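Local coordinates for uncharacterized protein YjgB (Bacillus subtilis, PDB 4YGT), which is of unknown function, but is probably a secreted lipoprotein and is the first structural representative of the DUF4309 family, at residues D48-F53 with R65-H70; G117-V122 with Y133-G138. All coordinates share one frame; numbering follows the deposited sequence.

Contact 1 (D48-F53 with R65-H70); sequences DVHAAF and RFDLYH. With SO4 (sulfate ion), chain B; EDO (1,2-ethanediol), chain C.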
loop_
_atom_site.group_PDB
_atom_site.type_symbol
_atom_site.label_atom_id
_atom_site.label_comp_id
_atom_site.label_asym_id
_atom_site.label_seq_id
_atom_site.Cartn_x
_atom_site.Cartn_y
_atom_site.Cartn_z
ATOM N N ASP A 48 13.805 4.535 -10.668
ATOM C CA ASP A 48 14.225 4.380 -9.269
ATOM C C ASP A 48 13.626 3.109 -8.671
ATOM O O ASP A 48 14.274 2.440 -7.876
ATOM C CB ASP A 48 13.811 5.600 -8.409
ATOM C CG ASP A 48 14.440 6.944 -8.763
ATOM O OD1 ASP A 48 15.602 6.957 -9.231
ATOM O OD2 ASP A 48 13.789 7.988 -8.520
ATOM N N VAL A 49 12.367 2.810 -9.013
ATOM C CA VAL A 49 11.641 1.622 -8.543
ATOM C C VAL A 49 12.392 0.368 -9.028
ATOM O O VAL A 49 12.669 -0.545 -8.247
ATOM C CB VAL A 49 10.147 1.646 -9.002
ATOM C CG1 VAL A 49 9.449 0.324 -8.713
ATOM C CG2 VAL A 49 9.391 2.808 -8.357
ATOM N N HIS A 50 12.734 0.350 -10.312
ATOM C CA HIS A 50 13.454 -0.741 -10.944
ATOM C C HIS A 50 14.852 -0.864 -10.378
ATOM O O HIS A 50 15.327 -1.978 -10.178
ATOM C CB HIS A 50 13.480 -0.541 -12.465
ATOM C CG HIS A 50 12.188 -0.907 -13.118
ATOM N ND1 HIS A 50 12.153 -1.714 -14.233
ATOM C CD2 HIS A 50 10.917 -0.603 -12.759
ATOM C CE1 HIS A 50 10.870 -1.859 -14.530
ATOM N NE2 HIS A 50 10.091 -1.204 -13.675
ATOM N N ALA A 51 15.492 0.270 -10.064
ATOM C CA ALA A 51 16.809 0.295 -9.431
ATOM C C ALA A 51 16.732 -0.381 -8.046
ATOM O O ALA A 51 17.567 -1.217 -7.724
ATOM C CB ALA A 51 17.310 1.738 -9.309
ATOM N N ALA A 52 15.685 -0.085 -7.281
ATOM C CA ALA A 52 15.490 -0.625 -5.943
ATOM C C ALA A 52 15.026 -2.085 -5.916
ATOM O O ALA A 52 15.580 -2.861 -5.150
ATOM C CB ALA A 52 14.490 0.232 -5.178
ATOM N N PHE A 53 14.014 -2.439 -6.706
ATOM C CA PHE A 53 13.350 -3.735 -6.687
ATOM C C PHE A 53 13.720 -4.704 -7.797
ATOM O O PHE A 53 13.356 -5.879 -7.700
ATOM C CB PHE A 53 11.839 -3.507 -6.760
ATOM C CG PHE A 53 11.189 -3.026 -5.489
ATOM C CD1 PHE A 53 11.160 -1.671 -5.171
ATOM C CD2 PHE A 53 10.605 -3.923 -4.606
ATOM C CE1 PHE A 53 10.558 -1.225 -3.992
ATOM C CE2 PHE A 53 9.998 -3.474 -3.428
ATOM C CZ PHE A 53 9.981 -2.126 -3.129
ATOM N N ARG A 65 -1.742 -1.462 -14.913
ATOM C CA ARG A 65 -1.026 -0.186 -14.871
ATOM C C ARG A 65 -0.022 -0.127 -13.690
ATOM O O ARG A 65 0.496 0.945 -13.387
ATOM C CB ARG A 65 -2.003 1.005 -14.858
ATOM C CG ARG A 65 -2.867 1.106 -13.635
ATOM C CD ARG A 65 -3.961 2.121 -13.810
ATOM N NE ARG A 65 -4.643 2.274 -12.534
ATOM C CZ ARG A 65 -4.253 3.107 -11.581
ATOM N NH1 ARG A 65 -3.225 3.926 -11.786
ATOM N NH2 ARG A 65 -4.900 3.151 -10.425
ATOM N N PHE A 66 0.311 -1.296 -13.098
ATOM C CA PHE A 66 1.241 -1.409 -11.972
ATOM C C PHE A 66 2.409 -2.291 -12.263
ATOM O O PHE A 66 2.234 -3.406 -12.745
ATOM C CB PHE A 66 0.552 -1.972 -10.710
ATOM C CG PHE A 66 -0.329 -0.976 -10.000
ATOM C CD1 PHE A 66 -1.627 -0.733 -10.439
ATOM C CD2 PHE A 66 0.149 -0.253 -8.912
ATOM C CE1 PHE A 66 -2.419 0.234 -9.820
ATOM C CE2 PHE A 66 -0.644 0.692 -8.282
ATOM C CZ PHE A 66 -1.917 0.945 -8.749
ATOM N N ASP A 67 3.609 -1.821 -11.906
ATOM C CA ASP A 67 4.810 -2.663 -11.895
ATOM C C ASP A 67 4.622 -3.517 -10.664
ATOM O O ASP A 67 4.530 -2.962 -9.570
ATOM C CB ASP A 67 6.094 -1.817 -11.845
ATOM C CG ASP A 67 6.648 -1.452 -13.199
ATOM O OD1 ASP A 67 6.221 -2.065 -14.212
ATOM O OD2 ASP A 67 7.513 -0.575 -13.254
ATOM N N LEU A 68 4.394 -4.828 -10.836
ATOM C CA LEU A 68 4.073 -5.679 -9.687
ATOM C C LEU A 68 5.244 -6.563 -9.228
ATOM O O LEU A 68 5.906 -7.235 -10.026
ATOM C CB LEU A 68 2.846 -6.536 -9.984
ATOM C CG LEU A 68 1.548 -5.778 -10.136
ATOM C CD1 LEU A 68 0.554 -6.584 -10.960
ATOM C CD2 LEU A 68 0.972 -5.374 -8.771
ATOM N N TYR A 69 5.499 -6.509 -7.917
ATOM C CA TYR A 69 6.561 -7.246 -7.248
ATOM C C TYR A 69 5.905 -8.169 -6.265
ATOM O O TYR A 69 5.201 -7.728 -5.360
ATOM C CB TYR A 69 7.551 -6.279 -6.587
ATOM C CG TYR A 69 8.273 -5.413 -7.598
ATOM C CD1 TYR A 69 9.438 -5.852 -8.215
ATOM C CD2 TYR A 69 7.783 -4.156 -7.950
ATOM C CE1 TYR A 69 10.107 -5.064 -9.149
ATOM C CE2 TYR A 69 8.447 -3.350 -8.880
ATOM C CZ TYR A 69 9.605 -3.814 -9.480
ATOM O OH TYR A 69 10.282 -3.031 -10.378
ATOM N N HIS A 70 6.039 -9.458 -6.522
ATOM C CA HIS A 70 5.428 -10.510 -5.728
ATOM C C HIS A 70 6.039 -10.561 -4.341
ATOM O O HIS A 70 7.202 -10.211 -4.179
ATOM C CB HIS A 70 5.635 -11.864 -6.446
ATOM C CG HIS A 70 4.648 -12.906 -6.044
ATOM N ND1 HIS A 70 4.864 -13.721 -4.952
ATOM C CD2 HIS A 70 3.460 -13.230 -6.606
ATOM C CE1 HIS A 70 3.810 -14.516 -4.882
ATOM N NE2 HIS A 70 2.932 -14.250 -5.852
HETATM S S SO4 B . -6.693 -0.549 -11.324
HETATM O O1 SO4 B . -6.254 -0.042 -12.630
HETATM O O2 SO4 B . -6.044 -1.809 -10.980
HETATM O O3 SO4 B . -6.380 0.469 -10.314
HETATM O O4 SO4 B . -8.121 -0.802 -11.316
HETATM C C1 EDO C . 10.585 -7.465 -3.326
HETATM O O1 EDO C . 9.688 -7.763 -4.374
HETATM C C2 EDO C . 9.954 -7.788 -1.970
HETATM O O2 EDO C . 9.445 -9.113 -1.993
#

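Contact 2 (G117-V122 with Y133-G138); sequences GPVNRV and YVYDTG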
loop_
_atom_site.group_PDB
_atom_site.type_symbol
_atom_site.label_atom_id
_atom_site.label_comp_id
_atom_site.label_asym_id
_atom_site.label_seq_id
_atom_site.Cartn_x
_atom_site.Cartn_y
_atom_site.Cartn_z
ATOM N N GLY A 117 -7.443 5.850 15.260
ATOM C CA GLY A 117 -8.669 6.531 15.629
ATOM C C GLY A 117 -9.702 6.405 14.526
ATOM O O GLY A 117 -9.645 5.452 13.738
ATOM N N PRO A 118 -10.647 7.368 14.412
ATOM C CA PRO A 118 -11.677 7.253 13.369
ATOM C C PRO A 118 -11.125 7.444 11.959
ATOM O O PRO A 118 -10.095 8.084 11.746
ATOM C CB PRO A 118 -12.705 8.330 13.745
ATOM C CG PRO A 118 -11.949 9.312 14.548
ATOM C CD PRO A 118 -10.881 8.546 15.274
ATOM N N VAL A 119 -11.805 6.815 11.009
ATOM C CA VAL A 119 -11.467 6.819 9.586
ATOM C C VAL A 119 -12.014 8.122 8.961
ATOM O O VAL A 119 -13.100 8.563 9.348
ATOM C CB VAL A 119 -12.014 5.520 8.908
ATOM C CG1 VAL A 119 -13.544 5.401 9.021
ATOM C CG2 VAL A 119 -11.559 5.401 7.465
ATOM N N ASN A 120 -11.271 8.735 8.014
ATOM C CA ASN A 120 -11.750 9.958 7.365
ATOM C C ASN A 120 -12.917 9.668 6.410
ATOM O O ASN A 120 -13.922 10.382 6.438
ATOM C CB ASN A 120 -10.632 10.667 6.623
ATOM C CG ASN A 120 -9.584 11.251 7.541
ATOM O OD1 ASN A 120 -8.543 10.639 7.812
ATOM N ND2 ASN A 120 -9.843 12.453 8.047
ATOM N N ARG A 121 -12.782 8.617 5.581
ATOM C CA ARG A 121 -13.740 8.207 4.541
ATOM C C ARG A 121 -13.871 6.723 4.421
ATOM O O ARG A 121 -12.872 6.009 4.557
ATOM C CB ARG A 121 -13.189 8.642 3.164
ATOM C CG ARG A 121 -13.592 9.984 2.639
ATOM C CD ARG A 121 -12.772 10.232 1.380
ATOM N NE ARG A 121 -12.177 11.571 1.366
ATOM C CZ ARG A 121 -10.989 11.868 1.881
ATOM N NH1 ARG A 121 -10.253 10.928 2.456
ATOM N NH2 ARG A 121 -10.533 13.113 1.833
ATOM N N VAL A 122 -15.040 6.269 3.980
ATOM C CA VAL A 122 -15.246 4.879 3.614
ATOM C C VAL A 122 -15.761 4.947 2.172
ATOM O O VAL A 122 -16.759 5.618 1.914
ATOM C CB VAL A 122 -16.115 4.056 4.589
ATOM C CG1 VAL A 122 -16.289 2.635 4.076
ATOM C CG2 VAL A 122 -15.486 4.019 5.977
ATOM N N TYR A 133 -11.061 1.901 3.575
ATOM C CA TYR A 133 -10.994 2.796 4.735
ATOM C C TYR A 133 -9.878 3.834 4.481
ATOM O O TYR A 133 -8.701 3.467 4.451
ATOM C CB TYR A 133 -10.716 1.989 6.009
ATOM C CG TYR A 133 -11.869 1.115 6.439
ATOM C CD1 TYR A 133 -12.040 -0.158 5.905
ATOM C CD2 TYR A 133 -12.782 1.549 7.398
ATOM C CE1 TYR A 133 -13.083 -0.984 6.320
ATOM C CE2 TYR A 133 -13.843 0.741 7.806
ATOM C CZ TYR A 133 -13.993 -0.525 7.258
ATOM O OH TYR A 133 -15.010 -1.353 7.657
ATOM N N VAL A 134 -10.242 5.104 4.218
ATOM C CA VAL A 134 -9.263 6.138 3.869
ATOM C C VAL A 134 -8.884 6.994 5.075
ATOM O O VAL A 134 -9.755 7.541 5.750
ATOM C CB VAL A 134 -9.746 7.037 2.700
ATOM C CG1 VAL A 134 -8.644 7.975 2.226
ATOM C CG2 VAL A 134 -10.277 6.214 1.543
ATOM N N TYR A 135 -7.565 7.143 5.300
ATOM C CA TYR A 135 -6.953 7.992 6.329
ATOM C C TYR A 135 -6.157 9.110 5.654
ATOM O O TYR A 135 -5.275 8.814 4.867
ATOM C CB TYR A 135 -6.047 7.159 7.264
ATOM C CG TYR A 135 -6.836 6.373 8.287
ATOM C CD1 TYR A 135 -7.184 6.936 9.509
ATOM C CD2 TYR A 135 -7.262 5.073 8.021
ATOM C CE1 TYR A 135 -7.936 6.226 10.445
ATOM C CE2 TYR A 135 -7.997 4.347 8.956
ATOM C CZ TYR A 135 -8.333 4.927 10.169
ATOM O OH TYR A 135 -9.067 4.217 11.096
ATOM N N ASP A 136 -6.493 10.388 5.921
ATOM C CA ASP A 136 -5.762 11.504 5.320
ATOM C C ASP A 136 -4.433 11.686 6.044
ATOM O O ASP A 136 -4.398 11.638 7.276
ATOM C CB ASP A 136 -6.585 12.799 5.328
ATOM C CG ASP A 136 -7.790 12.815 4.392
ATOM O OD1 ASP A 136 -7.776 12.069 3.376
ATOM O OD2 ASP A 136 -8.701 13.633 4.622
ATOM N N THR A 137 -3.336 11.821 5.272
ATOM C CA THR A 137 -1.960 11.939 5.783
ATOM C C THR A 137 -1.212 13.110 5.095
ATOM O O THR A 137 -0.355 12.920 4.230
ATOM C CB THR A 137 -1.209 10.596 5.614
ATOM O OG1 THR A 137 -1.119 10.287 4.223
ATOM C CG2 THR A 137 -1.878 9.449 6.360
ATOM N N GLY A 138 -1.573 14.314 5.494
ATOM C CA GLY A 138 -1.007 15.544 4.958
ATOM C C GLY A 138 -1.420 15.780 3.523
ATOM O O GLY A 138 -2.607 15.959 3.237
HETATM O O HOH W 1 -5.798 10.915 9.740
#

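Contact 1 (D48-F53 with R65-H70)
F53 sits with its CB over one face of the Y69 ring, at the point where helix 46-53 packs on strand 67-69, an outermost strand of the antiparallel sheet. The two short segments run nearly parallel, at 16°, with their axes 10.9 Å apart, so side chains have to bridge the gap. The tight part centres on Y69. The CB of F53 stands 3.6 Å from the Y69 ring centroid, a CH-pi contact offset toward the rim, where F53 CB lies 3.3 Å from Y69 CE1. The two rings meet obliquely, with centroids 5.0 Å apart. One helical turn earlier V49 turns CG1 anti to its backbone N (chi1 171°), and this methyl reaches Y69 CE2 at 3.8 Å. The Y69 hydroxyl passes over one face of the H50 ring, and its hydrogen bond goes to G54 O, just beyond the helix. F80 and Y78 of strand 77-82 meet the F53 ring from the sheet.

V49, D67 and Y69 are buried, whereas F53 and H50 remain partly exposed on the solvent side. There C1 of a 1,2-ethanediol, probably from the crystallisation liquor, lies at the edge of the F53 ring, 3.8 Å from F53 CD2. Its O1 hydroxyl also makes a weak hydrogen bond to H70 O.

H50 and D67 supply the polar link. D67 OD2 also bonds Y82 OH, and OD1 takes V60 N, which together should restrain the carboxylate; E55 holds H50 ND1. H50 NE2 donates to D67 OD2 at 2.7 Å, with OD2 lying in the imidazole plane while the nitrogen approaches from 56° above the carboxylate plane.

Contact 2 (G117-V122 with Y133-G138)
The first torsion of N120 (chi1 -68°) sets its CG beside the backbone N and anti to the carbonyl carbon, and a bend at chi3 sets NE of R121; both side chains meet D136 on the neighbouring strand. N120 OD1 accepts the D136 backbone N at 2.8 Å in a nearly straight bond, although the donor stands 55° above the amide's carbonyl plane. The N120 amide and D136 carboxylate planes are stacked, only 21° apart. A water that donates to D136 O also reaches N120 OD1, but weakly.

R121 NH1 forms a salt bridge with D136 OD1 at 2.9 Å. The oxygen lies in the guanidinium plane and is met on its syn side, while the two planes are turned well away from each other; NH2 adds weak bonds to both carboxylate oxygens. R121 NH1 also lies 3.4 Å from V134 CG1, which approaches the guanidinium obliquely.

On the face of the sheet that carries Y133 and Y135, V119 lies against Y135. Its CA is over one face of the ring in a CH-pi contact, and the Y135 hydroxyl is 3.0 Å from G117 O, which sits near the ring plane. L112 and L116 of helix 109-116 also touch Y135. V122 and Y133 point the same way, V122 CG2 packing 3.9 Å from Y133 CD2.

The backbone evidence defines the motif: V134 N donates to R121 O at 2.8 Å, and V134 O receives R121 N at 3.2 Å and, weakly, N120 N. Two residues thus face one, making a classic beta bulge at the start of the 121-124/131-137 antiparallel hairpin.

Contact 1 closes before contact 2 opens along the chain, and both reach the same seven-stranded antiparallel sheet, at its two ends: strand 67-69 is outermost on one side and strand 121-124 on the other. Their centres are 26 Å apart, on opposite sides of the chain's centre, and the nearest atoms stay about 13 Å apart, so they do not touch. Strands 77-82, 88-95, 152-159, 140-146 and 131-137 fill the sheet order from 67-69 to 121-124. Contact 1 joins a helix to one border strand through side chains, whereas contact 2 pairs the other border strand with its hairpin partner, with a bulge in the pairing. All four segments belong to the DUF4309 domain.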